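Local coordinates for protein integrase (Bovine immunodeficiency virus, PDB 3KKS) that probably catalyses the insertion of viral DNA into the host genome, as retroviral integrases do, the part in hand being its catalytic core domain, at residues 8-13 with 101-106; 26-31 with 125-130. All coordinates share one frame; numbering follows the deposited sequence.

Contact 1: 8-13 with 101-106; sequences DNTHWN and DLKDRL
W12 lies with one face of its indole against L106, where the first strand of an RNase H-like fold meets helix 89-109. This is the catalytic core fold of retroviral integrases. Strand 8-12 belongs to the middle strand of the sheet. It runs roughly along helix 101-106, at 28° to it, with the axes 10.6 Å apart.

The apolar contact is a CH-pi interaction. L106 CB sits 3.8 Å from the centroid of the six-membered ring of W12 and 14° off the ring normal. CG and CD2 of L106 carry the contact on over the five-membered ring, with L106 CD2 4.0 Å from W12 CD2. The two side chains run past one another, pointing opposite ways. The aliphatic base of K103 is near the same indole, with K103 CB 4.3 Å from W12 CZ3. A107 and I17 also touch W12.

K103 contributes its backbone O and its ammonium end as well. The carbonyl O of K103 approaches the indole obliquely, 3.6 Å from W12 CH2. The lysine chain reaches across to the strand. It is extended as far as CE and bends at its last torsion (chi4 -62°), which brings K103 NZ to 4.0 Å from T10 CB.

T10 OG1 is bonded to I17 O of the next strand. At the other end of the segment, D8 comes close to D60, consistent with the acidic pair of the family's active site. K103 NZ ends 3.4 Å from H11 O.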
loop_
_atom_site.group_PDB
_atom_site.type_symbol
_atom_site.label_atom_id
_atom_site.label_comp_id
_atom_site.label_asym_id
_atom_site.label_seq_id
_atom_site.Cartn_x
_atom_site.Cartn_y
_atom_site.Cartn_z
ATOM N N ASP A 8 3.031 5.534 0.032
ATOM C CA ASP A 8 2.959 6.902 -0.454
ATOM C C ASP A 8 1.570 7.429 -0.135
ATOM O O ASP A 8 0.625 6.663 0.057
ATOM C CB ASP A 8 3.164 6.960 -1.973
ATOM C CG ASP A 8 4.602 6.706 -2.385
ATOM O OD1 ASP A 8 5.477 7.533 -2.026
ATOM O OD2 ASP A 8 4.859 5.686 -3.068
ATOM N N ASN A 9 1.464 8.746 -0.059
ATOM C CA ASN A 9 0.192 9.387 0.185
ATOM C C ASN A 9 -0.231 9.927 -1.161
ATOM O O ASN A 9 0.601 10.412 -1.925
ATOM C CB ASN A 9 0.341 10.533 1.178
ATOM C CG ASN A 9 0.586 10.045 2.578
ATOM O OD1 ASN A 9 -0.105 9.150 3.057
ATOM N ND2 ASN A 9 1.566 10.632 3.251
ATOM N N THR A 10 -1.514 9.819 -1.468
ATOM C CA THR A 10 -2.005 10.331 -2.731
ATOM C C THR A 10 -3.285 11.082 -2.466
ATOM O O THR A 10 -3.798 11.090 -1.350
ATOM C CB THR A 10 -2.316 9.212 -3.730
ATOM O OG1 THR A 10 -3.391 8.410 -3.226
ATOM C CG2 THR A 10 -1.099 8.344 -3.948
ATOM N N HIS A 11 -3.797 11.710 -3.510
ATOM C CA HIS A 11 -5.028 12.459 -3.408
ATOM C C HIS A 11 -5.989 12.025 -4.481
ATOM O O HIS A 11 -5.621 11.759 -5.618
ATOM C CB HIS A 11 -4.767 13.954 -3.563
ATOM C CG HIS A 11 -3.842 14.508 -2.536
ATOM N ND1 HIS A 11 -4.277 15.225 -1.443
ATOM C CD2 HIS A 11 -2.495 14.400 -2.404
ATOM C CE1 HIS A 11 -3.245 15.530 -0.681
ATOM N NE2 HIS A 11 -2.154 15.042 -1.239
ATOM N N TRP A 12 -7.240 11.965 -4.074
ATOM C CA TRP A 12 -8.355 11.615 -4.925
ATOM C C TRP A 12 -9.358 12.675 -4.497
ATOM O O TRP A 12 -9.980 12.544 -3.453
ATOM C CB TRP A 12 -8.847 10.234 -4.565
ATOM C CG TRP A 12 -10.031 9.892 -5.343
ATOM C CD1 TRP A 12 -11.299 9.763 -4.893
ATOM C CD2 TRP A 12 -10.048 9.601 -6.729
ATOM N NE1 TRP A 12 -12.122 9.391 -5.924
ATOM C CE2 TRP A 12 -11.376 9.282 -7.065
ATOM C CE3 TRP A 12 -9.062 9.568 -7.725
ATOM C CZ2 TRP A 12 -11.754 8.938 -8.366
ATOM C CZ3 TRP A 12 -9.435 9.220 -9.036
ATOM C CH2 TRP A 12 -10.774 8.906 -9.336
ATOM N N ASN A 13 -9.465 13.743 -5.284
ATOM C CA ASN A 13 -10.314 14.882 -4.950
ATOM C C ASN A 13 -9.803 15.437 -3.641
ATOM O O ASN A 13 -8.601 15.518 -3.447
ATOM C CB ASN A 13 -11.764 14.462 -4.845
ATOM C CG ASN A 13 -12.217 13.778 -6.081
ATOM O OD1 ASN A 13 -11.794 14.142 -7.179
ATOM N ND2 ASN A 13 -13.067 12.770 -5.932
ATOM N N ASP A 101 -3.816 2.043 -11.629
ATOM C CA ASP A 101 -4.925 1.102 -11.643
ATOM C C ASP A 101 -5.906 1.383 -10.503
ATOM O O ASP A 101 -7.111 1.197 -10.650
ATOM C CB ASP A 101 -4.392 -0.327 -11.526
ATOM C CG ASP A 101 -3.646 -0.772 -12.768
ATOM O OD1 ASP A 101 -3.040 -1.861 -12.743
ATOM O OD2 ASP A 101 -3.670 -0.033 -13.771
ATOM N N LEU A 102 -5.382 1.825 -9.366
ATOM C CA LEU A 102 -6.215 2.128 -8.219
ATOM C C LEU A 102 -7.085 3.329 -8.542
ATOM O O LEU A 102 -8.277 3.355 -8.225
ATOM C CB LEU A 102 -5.348 2.439 -6.994
ATOM C CG LEU A 102 -6.124 2.679 -5.699
ATOM C CD1 LEU A 102 -6.850 1.404 -5.318
ATOM C CD2 LEU A 102 -5.180 3.115 -4.577
ATOM N N LYS A 103 -6.473 4.333 -9.164
ATOM C CA LYS A 103 -7.190 5.538 -9.530
ATOM C C LYS A 103 -8.264 5.232 -10.574
ATOM O O LYS A 103 -9.317 5.858 -10.575
ATOM C CB LYS A 103 -6.205 6.592 -10.034
ATOM C CG LYS A 103 -5.270 7.088 -8.933
ATOM C CD LYS A 103 -4.221 8.059 -9.458
ATOM C CE LYS A 103 -3.307 8.552 -8.340
ATOM N NZ LYS A 103 -4.066 9.293 -7.297
ATOM N N ASP A 104 -8.010 4.252 -11.436
ATOM C CA ASP A 104 -8.987 3.860 -12.450
ATOM C C ASP A 104 -10.189 3.188 -11.774
ATOM O O ASP A 104 -11.335 3.453 -12.127
ATOM C CB ASP A 104 -8.352 2.897 -13.465
ATOM C CG ASP A 104 -7.292 3.571 -14.329
ATOM O OD1 ASP A 104 -6.480 2.853 -14.964
ATOM O OD2 ASP A 104 -7.279 4.821 -14.379
ATOM N N ARG A 105 -9.925 2.324 -10.794
ATOM C CA ARG A 105 -11.003 1.632 -10.089
ATOM C C ARG A 105 -11.811 2.627 -9.259
ATOM O O ARG A 105 -13.036 2.534 -9.167
ATOM C CB ARG A 105 -10.438 0.548 -9.174
ATOM C CG ARG A 105 -9.687 -0.567 -9.897
ATOM C CD ARG A 105 -10.600 -1.356 -10.831
ATOM N NE ARG A 105 -9.921 -2.534 -11.368
ATOM C CZ ARG A 105 -9.037 -2.507 -12.361
ATOM N NH1 ARG A 105 -8.728 -1.355 -12.935
ATOM N NH2 ARG A 105 -8.453 -3.630 -12.768
ATOM N N LEU A 106 -11.108 3.577 -8.657
ATOM C CA LEU A 106 -11.735 4.612 -7.847
ATOM C C LEU A 106 -12.700 5.398 -8.724
ATOM O O LEU A 106 -13.843 5.647 -8.342
ATOM C CB LEU A 106 -10.658 5.538 -7.274
ATOM C CG LEU A 106 -10.534 5.741 -5.754
ATOM C CD1 LEU A 106 -11.090 4.551 -4.992
ATOM C CD2 LEU A 106 -9.078 5.972 -5.397
#

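Contact 2: 26-31 with 125-130; sequences GLVEAQ and VSLNKK
G26 and N128 share a water where the outer strand of the RNase H-like sheet meets the end of helix 116-129. Strand 28-33 is the outermost strand on this side of the sheet within the chain. The water lies 3.0 Å from G26 O and 2.8 Å from N128 OD1 and can donate to either. Other acceptors compete for its two protons, so the two bonds need not both be made at once.

L27 follows, and its side chain crosses that of N128 at about a right angle. L27 CG is anti to the backbone N (chi1 -158°), which places it 3.9 Å from N128 OD1. L27 CD2 comes unusually close to N128 ND2, at 3.1 Å, and this approach is doubtful.

V28 carries the two direct bonds. Its N donates to N128 OD1 at 2.9 Å, nearly straight, from a position tilted out of the carbonyl plane. N128 ND2 donates in return to V28 O at 2.7 Å, on a lone pair in the carbonyl plane. V28 O lies 7° out of the N128 amide plane. One side-chain amide thus meets both main-chain polar groups of V28, as the N-H and C=O of one residue do in a hydrogen-bonded antiparallel pair. The two bonds fix the rotation of the amide. The valine side chain points to the helix, and V28 CG2 is 4.3 Å from L127 CD1. A98 and L124 also touch it.

At E29 the backbone pairs with A20 of strand 15-22. A30 touches L120 and L124 of helix 116-129. Its backbone N makes a weak hydrogen bond to E29 OE1.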
loop_
_atom_site.group_PDB
_atom_site.type_symbol
_atom_site.label_atom_id
_atom_site.label_comp_id
_atom_site.label_asym_id
_atom_site.label_seq_id
_atom_site.Cartn_x
_atom_site.Cartn_y
_atom_site.Cartn_z
ATOM N N GLY A 26 2.396 -7.382 -5.740
ATOM C CA GLY A 26 1.677 -6.284 -6.357
ATOM C C GLY A 26 0.391 -6.009 -5.590
ATOM O O GLY A 26 -0.407 -5.163 -5.982
ATOM N N LEU A 27 0.184 -6.732 -4.493
ATOM C CA LEU A 27 -1.012 -6.565 -3.671
ATOM C C LEU A 27 -1.061 -5.126 -3.185
ATOM O O LEU A 27 -0.051 -4.581 -2.742
ATOM C CB LEU A 27 -0.977 -7.517 -2.467
ATOM C CG LEU A 27 -2.300 -7.878 -1.771
ATOM C CD1 LEU A 27 -2.023 -8.775 -0.584
ATOM C CD2 LEU A 27 -2.998 -6.642 -1.294
ATOM N N VAL A 28 -2.234 -4.510 -3.255
ATOM C CA VAL A 28 -2.368 -3.129 -2.821
ATOM C C VAL A 28 -3.189 -2.984 -1.555
ATOM O O VAL A 28 -4.199 -3.667 -1.375
ATOM C CB VAL A 28 -3.043 -2.257 -3.903
ATOM C CG1 VAL A 28 -3.062 -0.785 -3.453
ATOM C CG2 VAL A 28 -2.304 -2.399 -5.225
ATOM N N GLU A 29 -2.730 -2.092 -0.682
ATOM C CA GLU A 29 -3.415 -1.768 0.564
ATOM C C GLU A 29 -3.501 -0.254 0.605
ATOM O O GLU A 29 -2.533 0.433 0.275
ATOM C CB GLU A 29 -2.634 -2.259 1.768
ATOM C CG GLU A 29 -3.281 -3.431 2.454
ATOM C CD GLU A 29 -4.782 -3.251 2.632
ATOM O OE1 GLU A 29 -5.217 -2.184 3.131
ATOM O OE2 GLU A 29 -5.525 -4.191 2.273
ATOM N N ALA A 30 -4.653 0.273 0.992
ATOM C CA ALA A 30 -4.826 1.720 1.038
ATOM C C ALA A 30 -5.795 2.075 2.139
ATOM O O ALA A 30 -6.573 1.230 2.581
ATOM C CB ALA A 30 -5.341 2.240 -0.314
ATOM N N GLN A 31 -5.760 3.329 2.568
ATOM C CA GLN A 31 -6.625 3.773 3.652
ATOM C C GLN A 31 -6.814 5.277 3.540
ATOM O O GLN A 31 -5.854 5.997 3.288
ATOM C CB GLN A 31 -5.949 3.462 4.990
ATOM C CG GLN A 31 -6.855 2.924 6.067
ATOM C CD GLN A 31 -7.000 1.415 6.007
ATOM O OE1 GLN A 31 -7.495 0.860 5.027
ATOM N NE2 GLN A 31 -6.567 0.741 7.063
ATOM N N VAL A 125 -10.428 -4.606 -3.646
ATOM C CA VAL A 125 -10.889 -5.967 -3.852
ATOM C C VAL A 125 -10.713 -6.325 -5.331
ATOM O O VAL A 125 -10.319 -7.440 -5.681
ATOM C CB VAL A 125 -12.375 -6.075 -3.491
ATOM C CG1 VAL A 125 -12.963 -7.356 -4.052
ATOM C CG2 VAL A 125 -12.529 -6.025 -1.984
ATOM N N SER A 126 -11.027 -5.354 -6.183
ATOM C CA SER A 126 -10.925 -5.492 -7.627
ATOM C C SER A 126 -9.479 -5.728 -8.053
ATOM O O SER A 126 -9.187 -6.639 -8.827
ATOM C CB SER A 126 -11.460 -4.215 -8.300
ATOM O OG SER A 126 -11.208 -4.208 -9.697
ATOM N N LEU A 127 -8.581 -4.891 -7.552
ATOM C CA LEU A 127 -7.164 -4.991 -7.880
ATOM C C LEU A 127 -6.514 -6.252 -7.361
ATOM O O LEU A 127 -5.723 -6.887 -8.056
ATOM C CB LEU A 127 -6.399 -3.793 -7.311
ATOM C CG LEU A 127 -6.776 -2.411 -7.851
ATOM C CD1 LEU A 127 -5.950 -1.357 -7.158
ATOM C CD2 LEU A 127 -6.541 -2.367 -9.353
ATOM N N ASN A 128 -6.854 -6.620 -6.133
ATOM C CA ASN A 128 -6.250 -7.773 -5.499
ATOM C C ASN A 128 -6.872 -9.131 -5.731
ATOM O O ASN A 128 -6.165 -10.142 -5.729
ATOM C CB ASN A 128 -6.169 -7.530 -3.997
ATOM C CG ASN A 128 -5.330 -6.320 -3.657
ATOM O OD1 ASN A 128 -4.405 -5.978 -4.387
ATOM N ND2 ASN A 128 -5.632 -5.679 -2.534
ATOM N N LYS A 129 -8.182 -9.158 -5.940
ATOM C CA LYS A 129 -8.884 -10.416 -6.097
ATOM C C LYS A 129 -9.663 -10.626 -7.388
ATOM O O LYS A 129 -10.136 -11.731 -7.634
ATOM C CB LYS A 129 -9.856 -10.588 -4.934
ATOM C CG LYS A 129 -9.226 -10.520 -3.555
ATOM C CD LYS A 129 -10.303 -10.618 -2.484
ATOM C CE LYS A 129 -9.717 -10.949 -1.131
ATOM N NZ LYS A 129 -10.802 -11.070 -0.122
ATOM N N LYS A 130 -9.809 -9.599 -8.218
ATOM C CA LYS A 130 -10.604 -9.780 -9.429
ATOM C C LYS A 130 -9.881 -9.649 -10.757
ATOM O O LYS A 130 -10.493 -9.347 -11.779
ATOM C CB LYS A 130 -11.809 -8.838 -9.380
ATOM C CG LYS A 130 -12.763 -9.186 -8.245
ATOM C CD LYS A 130 -13.862 -8.166 -8.089
ATOM C CE LYS A 130 -14.915 -8.659 -7.107
ATOM N NZ LYS A 130 -15.904 -7.591 -6.767
HETATM O O HOH W 1 -3.216 -5.597 -6.905
#

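How the contacts relate
Contacts 1 and 2 join the same sheet to two successive helices, 89-109 and 116-129. Their centres are 12 Å apart, and their segments alternate along the chain. The two helices also touch each other directly. R105 NE in segment 101-106 is 2.7 Å from S126 OG in segment 125-130, a probable hydrogen bond. L102 CD1 packs 3.4 Å from L127 CD1, and D101 CB is 3.7 Å from L127 CD2. V19 of strand 15-22 lies between the two strands and touches T10, L102, V28 and A30. D8, probably one of the active-site acids, lies in segment 8-13, whereas contact 2 is a buried joint at the sheet edge.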